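Local coordinates for protein serine acetyltransferase (Neisseria gonorrhoeae, PDB 6WYE) that probably catalyses the transfer of an acetyl group from acetyl-CoA to L-serine, giving O-acetyl-L-serine in the first step from serine to cysteine, at residues N25-T30 against I113-P118; R39-A44 against E122-L127; L195-S200 against I221-M226. All coordinates share one frame; numbering follows the deposited sequence.

Contact 1 of 3, residues N25-T30 against I113-P118; sequences NHLNTT and IYERDP. With NA (sodium ion), chain G; LMR ((2S)-2-hydroxybutanedioic acid), chain H.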
loop_
_atom_site.group_PDB
_atom_site.type_symbol
_atom_site.label_atom_id
_atom_site.label_comp_id
_atom_site.label_asym_id
_atom_site.label_seq_id
_atom_site.Cartn_x
_atom_site.Cartn_y
_atom_site.Cartn_z
ATOM N N ASN A 25 -0.283 -34.264 -21.676
ATOM C CA ASN A 25 -0.202 -32.888 -22.152
ATOM C C ASN A 25 -0.952 -32.781 -23.481
ATOM O O ASN A 25 -1.579 -33.742 -23.941
ATOM C CB ASN A 25 1.260 -32.434 -22.257
ATOM C CG ASN A 25 2.070 -33.266 -23.232
ATOM O OD1 ASN A 25 1.607 -33.592 -24.318
ATOM N ND2 ASN A 25 3.301 -33.582 -22.860
ATOM N N HIS A 26 -0.844 -31.620 -24.126
ATOM C CA HIS A 26 -1.553 -31.374 -25.375
ATOM C C HIS A 26 -0.924 -32.082 -26.569
ATOM O O HIS A 26 -1.516 -32.069 -27.654
ATOM C CB HIS A 26 -1.627 -29.872 -25.655
ATOM C CG HIS A 26 -0.337 -29.289 -26.141
ATOM N ND1 HIS A 26 0.645 -28.837 -25.285
ATOM C CD2 HIS A 26 0.140 -29.097 -27.395
ATOM C CE1 HIS A 26 1.670 -28.391 -25.992
ATOM N NE2 HIS A 26 1.390 -28.538 -27.275
ATOM N N LEU A 27 0.242 -32.702 -26.401
ATOM C CA LEU A 27 0.907 -33.415 -27.483
ATOM C C LEU A 27 0.710 -34.926 -27.427
ATOM O O LEU A 27 1.173 -35.626 -28.334
ATOM C CB LEU A 27 2.408 -33.111 -27.473
ATOM C CG LEU A 27 2.789 -31.638 -27.530
ATOM C CD1 LEU A 27 4.202 -31.457 -27.006
ATOM C CD2 LEU A 27 2.660 -31.146 -28.965
ATOM N N ASN A 28 0.053 -35.457 -26.382
ATOM C CA ASN A 28 -0.052 -36.906 -26.251
ATOM C C ASN A 28 -1.373 -37.345 -25.631
ATOM O O ASN A 28 -1.448 -38.433 -25.050
ATOM C CB ASN A 28 1.131 -37.464 -25.436
ATOM C CG ASN A 28 1.181 -36.937 -24.006
ATOM O OD1 ASN A 28 0.172 -36.524 -23.432
ATOM N ND2 ASN A 28 2.371 -36.959 -23.421
ATOM N N THR A 29 -2.419 -36.528 -25.740
ATOM C CA THR A 29 -3.710 -36.887 -25.164
ATOM C C THR A 29 -4.826 -36.320 -26.028
ATOM O O THR A 29 -4.828 -35.123 -26.336
ATOM C CB THR A 29 -3.836 -36.366 -23.728
ATOM O OG1 THR A 29 -2.761 -36.891 -22.938
ATOM C CG2 THR A 29 -5.168 -36.790 -23.117
ATOM N N THR A 30 -5.765 -37.180 -26.411
ATOM C CA THR A 30 -6.900 -36.762 -27.217
ATOM C C THR A 30 -7.798 -35.836 -26.404
ATOM O O THR A 30 -8.107 -34.727 -26.841
ATOM N N ILE A 113 4.751 -22.104 -25.644
ATOM C CA ILE A 113 5.830 -22.024 -24.662
ATOM C C ILE A 113 6.153 -23.409 -24.118
ATOM O O ILE A 113 7.323 -23.764 -23.937
ATOM C CB ILE A 113 5.473 -21.042 -23.526
ATOM C CG1 ILE A 113 5.459 -19.582 -24.013
ATOM C CG2 ILE A 113 6.470 -21.181 -22.390
ATOM C CD1 ILE A 113 4.473 -18.706 -23.198
ATOM N N TYR A 114 5.125 -24.197 -23.807
ATOM C CA TYR A 114 5.347 -25.571 -23.370
ATOM C C TYR A 114 6.170 -26.347 -24.397
ATOM O O TYR A 114 7.120 -27.059 -24.042
ATOM C CB TYR A 114 3.998 -26.245 -23.128
ATOM C CG TYR A 114 4.077 -27.628 -22.524
ATOM C CD1 TYR A 114 4.271 -28.754 -23.326
ATOM C CD2 TYR A 114 3.955 -27.812 -21.148
ATOM C CE1 TYR A 114 4.343 -30.021 -22.766
ATOM C CE2 TYR A 114 4.021 -29.073 -20.584
ATOM C CZ TYR A 114 4.218 -30.173 -21.394
ATOM O OH TYR A 114 4.286 -31.427 -20.825
ATOM N N GLU A 115 5.839 -26.196 -25.679
ATOM C CA GLU A 115 6.531 -26.939 -26.729
ATOM C C GLU A 115 7.982 -26.499 -26.867
ATOM O O GLU A 115 8.883 -27.335 -26.948
ATOM C CB GLU A 115 5.800 -26.765 -28.063
ATOM C CG GLU A 115 4.475 -27.512 -28.139
ATOM C CD GLU A 115 3.619 -27.050 -29.301
ATOM O OE1 GLU A 115 4.144 -26.314 -30.161
ATOM O OE2 GLU A 115 2.420 -27.407 -29.348
ATOM N N ARG A 116 8.225 -25.184 -26.900
ATOM C CA ARG A 116 9.502 -24.650 -27.355
ATOM C C ARG A 116 10.485 -24.307 -26.241
ATOM O O ARG A 116 11.688 -24.248 -26.511
ATOM C CB ARG A 116 9.275 -23.396 -28.209
ATOM C CG ARG A 116 8.272 -23.595 -29.339
ATOM C CD ARG A 116 7.835 -22.272 -29.927
ATOM N NE ARG A 116 6.603 -22.365 -30.703
ATOM C CZ ARG A 116 5.969 -21.318 -31.227
ATOM N NH1 ARG A 116 6.449 -20.086 -31.060
ATOM N NH2 ARG A 116 4.842 -21.494 -31.900
ATOM N N ASP A 117 10.020 -24.069 -25.006
ATOM C CA ASP A 117 10.917 -23.637 -23.938
ATOM C C ASP A 117 11.235 -24.829 -23.062
ATOM O O ASP A 117 10.330 -25.341 -22.395
ATOM C CB ASP A 117 10.280 -22.515 -23.106
ATOM C CG ASP A 117 11.210 -21.968 -22.020
ATOM O OD1 ASP A 117 12.345 -22.481 -21.844
ATOM O OD2 ASP A 117 10.780 -21.009 -21.324
ATOM N N PRO A 118 12.475 -25.325 -23.047
ATOM C CA PRO A 118 12.790 -26.473 -22.176
ATOM C C PRO A 118 12.704 -26.159 -20.700
ATOM O O PRO A 118 12.686 -27.096 -19.896
ATOM C CB PRO A 118 14.227 -26.847 -22.569
ATOM C CG PRO A 118 14.751 -25.676 -23.378
ATOM C CD PRO A 118 13.557 -25.016 -23.996
HETATM NA NA NA G . 9.012 -27.243 -22.698
HETATM C C1 LMR H . 16.043 -22.516 -22.288
HETATM O O1A LMR H . 16.871 -23.009 -23.011
HETATM O O1B LMR H . 15.792 -22.904 -21.179
HETATM C C2 LMR H . 15.280 -21.310 -22.839
HETATM O O2 LMR H . 14.454 -20.742 -21.874
HETATM C C3 LMR H . 16.220 -20.226 -23.375
HETATM C C4 LMR H . 17.158 -19.700 -22.314
HETATM O O4A LMR H . 16.965 -20.013 -21.174
HETATM O O4B LMR H . 18.057 -18.992 -22.653
HETATM O O HOH W 1 10.498 -27.669 -24.579
#

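Contact 2 of 3, residues R39-A44 against E122-L127; sequences REETAA and EYSLPL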
loop_
_atom_site.group_PDB
_atom_site.type_symbol
_atom_site.label_atom_id
_atom_site.label_comp_id
_atom_site.label_asym_id
_atom_site.label_seq_id
_atom_site.Cartn_x
_atom_site.Cartn_y
_atom_site.Cartn_z
ATOM N N ARG A 39 -5.658 -26.133 -13.532
ATOM C CA ARG A 39 -6.259 -26.230 -12.205
ATOM C C ARG A 39 -5.587 -27.316 -11.377
ATOM O O ARG A 39 -5.333 -27.121 -10.183
ATOM C CB ARG A 39 -7.767 -26.499 -12.322
ATOM C CG ARG A 39 -8.569 -25.355 -12.954
ATOM C CD ARG A 39 -10.082 -25.558 -12.822
ATOM N NE ARG A 39 -10.478 -25.763 -11.431
ATOM C CZ ARG A 39 -10.736 -24.774 -10.582
ATOM N NH1 ARG A 39 -10.642 -23.507 -10.982
ATOM N NH2 ARG A 39 -11.069 -25.044 -9.329
ATOM N N GLU A 40 -5.272 -28.463 -12.004
ATOM C CA GLU A 40 -4.651 -29.581 -11.293
ATOM C C GLU A 40 -3.219 -29.250 -10.885
ATOM O O GLU A 40 -2.795 -29.589 -9.773
ATOM C CB GLU A 40 -4.692 -30.865 -12.146
ATOM N N GLU A 41 -2.440 -28.646 -11.790
ATOM C CA GLU A 41 -1.109 -28.168 -11.416
ATOM C C GLU A 41 -1.196 -27.185 -10.255
ATOM O O GLU A 41 -0.363 -27.202 -9.340
ATOM C CB GLU A 41 -0.429 -27.475 -12.599
ATOM C CG GLU A 41 -0.206 -28.312 -13.832
ATOM C CD GLU A 41 0.308 -27.478 -15.003
ATOM O OE1 GLU A 41 0.283 -26.229 -14.920
ATOM O OE2 GLU A 41 0.740 -28.075 -16.012
ATOM N N THR A 42 -2.185 -26.295 -10.295
ATOM C CA THR A 42 -2.268 -25.250 -9.282
ATOM C C THR A 42 -2.675 -25.835 -7.936
ATOM O O THR A 42 -2.105 -25.471 -6.898
ATOM C CB THR A 42 -3.245 -24.171 -9.736
ATOM O OG1 THR A 42 -2.750 -23.566 -10.944
ATOM C CG2 THR A 42 -3.407 -23.093 -8.657
ATOM N N ALA A 43 -3.633 -26.772 -7.934
ATOM C CA ALA A 43 -4.002 -27.408 -6.673
ATOM C C ALA A 43 -2.803 -28.116 -6.059
ATOM O O ALA A 43 -2.608 -28.076 -4.842
ATOM C CB ALA A 43 -5.161 -28.386 -6.884
ATOM N N ALA A 44 -1.968 -28.737 -6.895
ATOM C CA ALA A 44 -0.754 -29.382 -6.404
ATOM C C ALA A 44 0.217 -28.373 -5.802
ATOM O O ALA A 44 0.801 -28.617 -4.739
ATOM C CB ALA A 44 -0.078 -30.154 -7.535
ATOM N N GLU A 122 5.256 -27.226 -17.252
ATOM C CA GLU A 122 3.905 -27.119 -16.720
ATOM C C GLU A 122 3.257 -25.895 -17.340
ATOM O O GLU A 122 3.912 -24.865 -17.516
ATOM C CB GLU A 122 3.905 -27.015 -15.183
ATOM C CG GLU A 122 4.061 -28.362 -14.484
ATOM C CD GLU A 122 3.471 -28.349 -13.077
ATOM O OE1 GLU A 122 3.565 -27.295 -12.422
ATOM O OE2 GLU A 122 2.922 -29.382 -12.629
ATOM N N TYR A 123 1.970 -26.003 -17.657
ATOM C CA TYR A 123 1.316 -24.907 -18.352
ATOM C C TYR A 123 1.105 -23.695 -17.453
ATOM O O TYR A 123 1.079 -22.563 -17.948
ATOM C CB TYR A 123 -0.005 -25.382 -18.929
ATOM C CG TYR A 123 0.194 -26.451 -19.988
ATOM C CD1 TYR A 123 0.449 -26.105 -21.313
ATOM C CD2 TYR A 123 0.145 -27.800 -19.656
ATOM C CE1 TYR A 123 0.640 -27.082 -22.295
ATOM C CE2 TYR A 123 0.327 -28.784 -20.622
ATOM C CZ TYR A 123 0.578 -28.419 -21.939
ATOM O OH TYR A 123 0.763 -29.398 -22.891
ATOM N N SER A 124 0.919 -23.900 -16.154
ATOM C CA SER A 124 0.675 -22.762 -15.276
ATOM C C SER A 124 1.946 -21.970 -14.971
ATOM O O SER A 124 1.853 -20.870 -14.416
ATOM C CB SER A 124 -0.015 -23.224 -13.981
ATOM O OG SER A 124 0.767 -24.156 -13.283
ATOM N N LEU A 125 3.128 -22.499 -15.304
ATOM C CA LEU A 125 4.359 -21.758 -15.045
ATOM C C LEU A 125 4.421 -20.470 -15.860
ATOM O O LEU A 125 4.563 -19.391 -15.258
ATOM C CB LEU A 125 5.572 -22.660 -15.279
ATOM C CG LEU A 125 6.926 -21.947 -15.318
ATOM C CD1 LEU A 125 7.232 -21.345 -13.955
ATOM C CD2 LEU A 125 8.017 -22.927 -15.734
ATOM N N PRO A 126 4.300 -20.486 -17.202
ATOM C CA PRO A 126 4.252 -19.188 -17.904
ATOM C C PRO A 126 3.029 -18.370 -17.549
ATOM O O PRO A 126 3.118 -17.134 -17.490
ATOM C CB PRO A 126 4.261 -19.566 -19.397
ATOM C CG PRO A 126 3.852 -21.003 -19.447
ATOM C CD PRO A 126 4.290 -21.623 -18.150
ATOM N N LEU A 127 1.881 -19.027 -17.347
ATOM C CA LEU A 127 0.655 -18.307 -17.009
ATOM C C LEU A 127 0.879 -17.392 -15.808
ATOM O O LEU A 127 0.472 -16.224 -15.810
ATOM C CB LEU A 127 -0.490 -19.295 -16.727
ATOM C CG LEU A 127 -1.727 -18.636 -16.098
ATOM C CD1 LEU A 127 -2.327 -17.596 -17.037
ATOM C CD2 LEU A 127 -2.791 -19.640 -15.692
HETATM O O HOH W 2 0.134 -23.301 -10.628
#

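Contact 3 of 3, residues L195-S200 against I221-M226; sequences LGNNIS and IGDGVM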
loop_
_atom_site.group_PDB
_atom_site.type_symbol
_atom_site.label_atom_id
_atom_site.label_comp_id
_atom_site.label_asym_id
_atom_site.label_seq_id
_atom_site.Cartn_x
_atom_site.Cartn_y
_atom_site.Cartn_z
ATOM N N LEU A 195 3.273 -8.948 -36.429
ATOM C CA LEU A 195 3.827 -10.273 -36.190
ATOM C C LEU A 195 2.805 -11.317 -36.613
ATOM O O LEU A 195 1.647 -11.258 -36.185
ATOM C CB LEU A 195 4.185 -10.475 -34.719
ATOM C CG LEU A 195 5.558 -9.992 -34.275
ATOM C CD1 LEU A 195 5.508 -8.484 -34.164
ATOM C CD2 LEU A 195 5.870 -10.639 -32.938
ATOM N N GLY A 196 3.243 -12.273 -37.438
ATOM C CA GLY A 196 2.425 -13.400 -37.845
ATOM C C GLY A 196 2.283 -14.415 -36.728
ATOM O O GLY A 196 2.328 -14.072 -35.542
ATOM N N ASN A 197 2.120 -15.684 -37.105
ATOM C CA ASN A 197 1.853 -16.760 -36.160
ATOM C C ASN A 197 3.080 -17.630 -35.942
ATOM O O ASN A 197 3.979 -17.693 -36.782
ATOM C CB ASN A 197 0.697 -17.644 -36.642
ATOM C CG ASN A 197 -0.511 -16.840 -37.036
ATOM O OD1 ASN A 197 -1.039 -16.066 -36.239
ATOM N ND2 ASN A 197 -0.955 -17.006 -38.279
ATOM N N ASN A 198 3.092 -18.314 -34.794
ATOM C CA ASN A 198 4.125 -19.300 -34.468
ATOM C C ASN A 198 5.524 -18.702 -34.608
ATOM O O ASN A 198 6.392 -19.225 -35.317
ATOM C CB ASN A 198 3.954 -20.557 -35.327
ATOM C CG ASN A 198 2.631 -21.251 -35.059
ATOM O OD1 ASN A 198 2.288 -21.533 -33.904
ATOM N ND2 ASN A 198 1.862 -21.495 -36.115
ATOM N N ILE A 199 5.722 -17.564 -33.941
ATOM C CA ILE A 199 6.988 -16.840 -33.925
ATOM C C ILE A 199 7.601 -16.958 -32.533
ATOM O O ILE A 199 6.887 -16.972 -31.524
ATOM C CB ILE A 199 6.772 -15.371 -34.350
ATOM C CG1 ILE A 199 6.289 -15.328 -35.809
ATOM C CG2 ILE A 199 8.048 -14.517 -34.172
ATOM C CD1 ILE A 199 5.735 -13.979 -36.247
ATOM N N SER A 200 8.926 -17.042 -32.480
ATOM C CA SER A 200 9.655 -17.152 -31.228
ATOM C C SER A 200 10.631 -15.991 -31.132
ATOM O O SER A 200 11.433 -15.769 -32.051
ATOM C CB SER A 200 10.422 -18.474 -31.144
ATOM O OG SER A 200 9.556 -19.583 -30.918
ATOM N N ILE A 221 6.739 -9.431 -39.668
ATOM C CA ILE A 221 7.401 -10.710 -39.451
ATOM C C ILE A 221 6.458 -11.831 -39.881
ATOM O O ILE A 221 5.312 -11.906 -39.411
ATOM C CB ILE A 221 7.814 -10.889 -37.976
ATOM C CG1 ILE A 221 8.522 -9.629 -37.445
ATOM C CG2 ILE A 221 8.663 -12.146 -37.818
ATOM C CD1 ILE A 221 9.903 -9.383 -38.019
ATOM N N GLY A 222 6.952 -12.722 -40.757
ATOM C CA GLY A 222 6.151 -13.839 -41.224
ATOM C C GLY A 222 6.097 -15.004 -40.238
ATOM O O GLY A 222 6.846 -15.070 -39.262
ATOM N N ASP A 223 5.199 -15.951 -40.528
ATOM C CA ASP A 223 5.023 -17.136 -39.688
ATOM C C ASP A 223 6.325 -17.916 -39.550
ATOM O O ASP A 223 7.157 -17.950 -40.462
ATOM C CB ASP A 223 3.958 -18.070 -40.276
ATOM C CG ASP A 223 2.579 -17.430 -40.374
ATOM O OD1 ASP A 223 2.421 -16.228 -40.073
ATOM O OD2 ASP A 223 1.640 -18.146 -40.781
ATOM N N GLY A 224 6.484 -18.568 -38.395
ATOM C CA GLY A 224 7.560 -19.510 -38.148
ATOM C C GLY A 224 8.917 -18.922 -37.819
ATOM O O GLY A 224 9.867 -19.690 -37.617
ATOM N N VAL A 225 9.054 -17.595 -37.796
ATOM C CA VAL A 225 10.355 -16.959 -37.593
ATOM C C VAL A 225 10.859 -17.163 -36.165
ATOM O O VAL A 225 10.084 -17.230 -35.194
ATOM C CB VAL A 225 10.272 -15.465 -37.946
ATOM C CG1 VAL A 225 11.547 -14.715 -37.518
ATOM C CG2 VAL A 225 10.026 -15.295 -39.453
ATOM N N MET A 226 12.178 -17.273 -36.036
ATOM C CA MET A 226 12.846 -17.194 -34.750
ATOM C C MET A 226 13.764 -15.975 -34.752
ATOM O O MET A 226 14.514 -15.760 -35.711
ATOM C CB MET A 226 13.636 -18.467 -34.476
ATOM C CG MET A 226 14.037 -18.628 -33.032
ATOM S SD MET A 226 15.529 -17.696 -32.675
ATOM C CE MET A 226 16.769 -18.918 -33.138
#

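Contact 1 of 3, residues N25-T30 against I113-P118
Asn-25 and His-26 reach the last turn of helix 100-116 at Tyr-114 and Glu-115. Asn-25 meets Tyr-114 from its root outward: CB lies against the phenol end, 3.5 Å from Tyr-114 OH, and CG continues past the same oxygen. ND2 turns outward to the edge of the tyrosine ring and donates to Tyr-114 OH at 3.1 Å, a bent bond (141° at the hydrogen) with the acceptor tilted out of the amide plane. OD1 turns back on its own chain and takes the backbone N of Leu-27 at 2.6 Å, an Asx turn that fixes the rotation of the amide. His-26 has CG tucked between its backbone N and carbonyl carbon (chi1 76°), which carries the imidazole up to the helix. There NE2 donates to Glu-115 OE2 over 2.6 Å, close to the imidazole plane and onto the lone pair pointing away from OE1. CE1 of His-26 comes within 3.7 Å of Tyr-114 CD1, the two rings meeting obliquely. ND1 is engaged too, by the hydroxyl of Tyr-123, so both imidazole nitrogens are held. Leu-27 CG lies over one imidazole face, toward its rim, and Leu-27 CD2 touches Glu-115 OE2 at 3.8 Å. At the helix end, Tyr-114 O from the last turn and Asp-117 O just beyond it bind the sodium ion together with Cys-120 O and a water that also donates to Glu-115 O. Asp-117 OD1 lies 2.7 Å from the hydroxyl O2 of the bound malate, whose remaining partners include Asp-182 and, from the second subunit, Gly-209, Arg-217 and His-218. The N-terminal segment therefore packs onto a helix end that leads directly into a ligand pocket shared between subunits, as in serine acetyltransferase active sites.

Contact 2 of 3, residues R39-A44 against E122-L127
Glu-41 lays its carboxylate over that of Glu-122, the two side chains arriving from opposite directions with their planes only 17° apart. This is a junction inside the helical N-terminal domain of the serine acetyltransferases: a glutamate from helix 34-48 grips consecutive backbone amides where the chain enters helix 124-129. Glu-41 CG lies opposite the carbonyl carbon (chi1 -60°), and the chain runs extended beyond it, reaching across to the other segment and bringing both oxygens to the opposing backbone. OE2 accepts from Tyr-123 N at 2.9 Å, OE1 from Ser-124 N at 2.7 Å, and each uses the lone pair on the side of the other oxygen, so the carboxylate is held like a fork across two successive N-H groups. OE1 has a second donor. Ser-124 folds OG back between its own N and carbonyl carbon (chi1 60°), and from there the hydroxyl reaches OE1 at 2.7 Å, on the anti side and somewhat out of the carboxylate plane. Three bonds thus fix Glu-41. The price is the nearness of Glu-122: its OE2 stands 4.2 Å from Glu-41 OE2, two like charges whose repulsion is probably offset by the amides and perhaps by the positive end of the helix dipole. Tyr-123 offers its ring edge to Glu-41 OE2 through CD2, while its ring stacks on Tyr-114 and its hydroxyl is taken up by His-26. Pro-126 rests on helix 100-116, and Leu-125 packs on Tyr-155 of the second subunit. Thr-42, one residue along from Glu-41, bonds through OG1 to Ile-38 O of its own helix. A water joins the two segments beside this, donating to Thr-42 OG1 and to Ser-124 OG, its oxygen 2.9 Å from each.

Contact 3 of 3, residues L195-S200 against I221-M226
Ile-199 drives its CD1 toward CG2 of Ile-221, 3.8 Å away, and the same methyl lies 3.4 Å from the carbonyl oxygen of Gly-222. Around this pair Leu-195 CG packs more loosely on Ile-221 CG1, and Ile-199 CG2 faces Val-225 CB; Ile-239 of the next strand continues the apolar column beyond Ile-221 and Val-225. Moving outward, the two segments run parallel, bridged at Leu-195/Ile-221 and Ser-200/Met-226. Gly-196 N donates to Ile-221 O, and Ser-200 N to Val-225 O at 3.0 Å. Gly-224 N reaches Asn-197 O at 3.1 Å, and its CA approaches Asn-198 O closely enough for a CA-H...O contact. At the polar edge Asp-223 sends OD1 back to Asn-197 N; the bond is 3.0 Å and almost straight (175°), although the donor stands well above the carboxylate plane. Asn-197 and Asp-223 point the same way side by side, and the OD1 of Asn-197 passes on to Tyr-177 N in the preceding coil. Ser-200 CB meets Met-226 CG, with Ser-200 OG held by Arg-116. LGNNIS and IGDGVM are equivalent hexapeptides on successive coils of a left-handed parallel beta-helix: branched aliphatics fill the interior, while main-chain bonds and turn side chains tie one coil to the next.

In the fold
Contacts 1 and 2 interlock in sequence: 25-30, 39-44, 113-118 and 122-127 alternate, so the N-terminal segment packs on the end of helix 100-116, and helix 34-48 on the start of helix 124-129. Their centres are 13 Å apart, and the two contacts touch through Tyr-123. Contact 3 follows later, in the beta-helix, with its centre 18 Å from contact 1 and 26 Å from contact 2, which it does not touch. Arg-116 joins helix 100-116 to the coil of contact 3. The 113-118 side of contact 1 thus lies where the helical domain meets the beta-helix, and it supplies part of the sodium site and of one malate pocket.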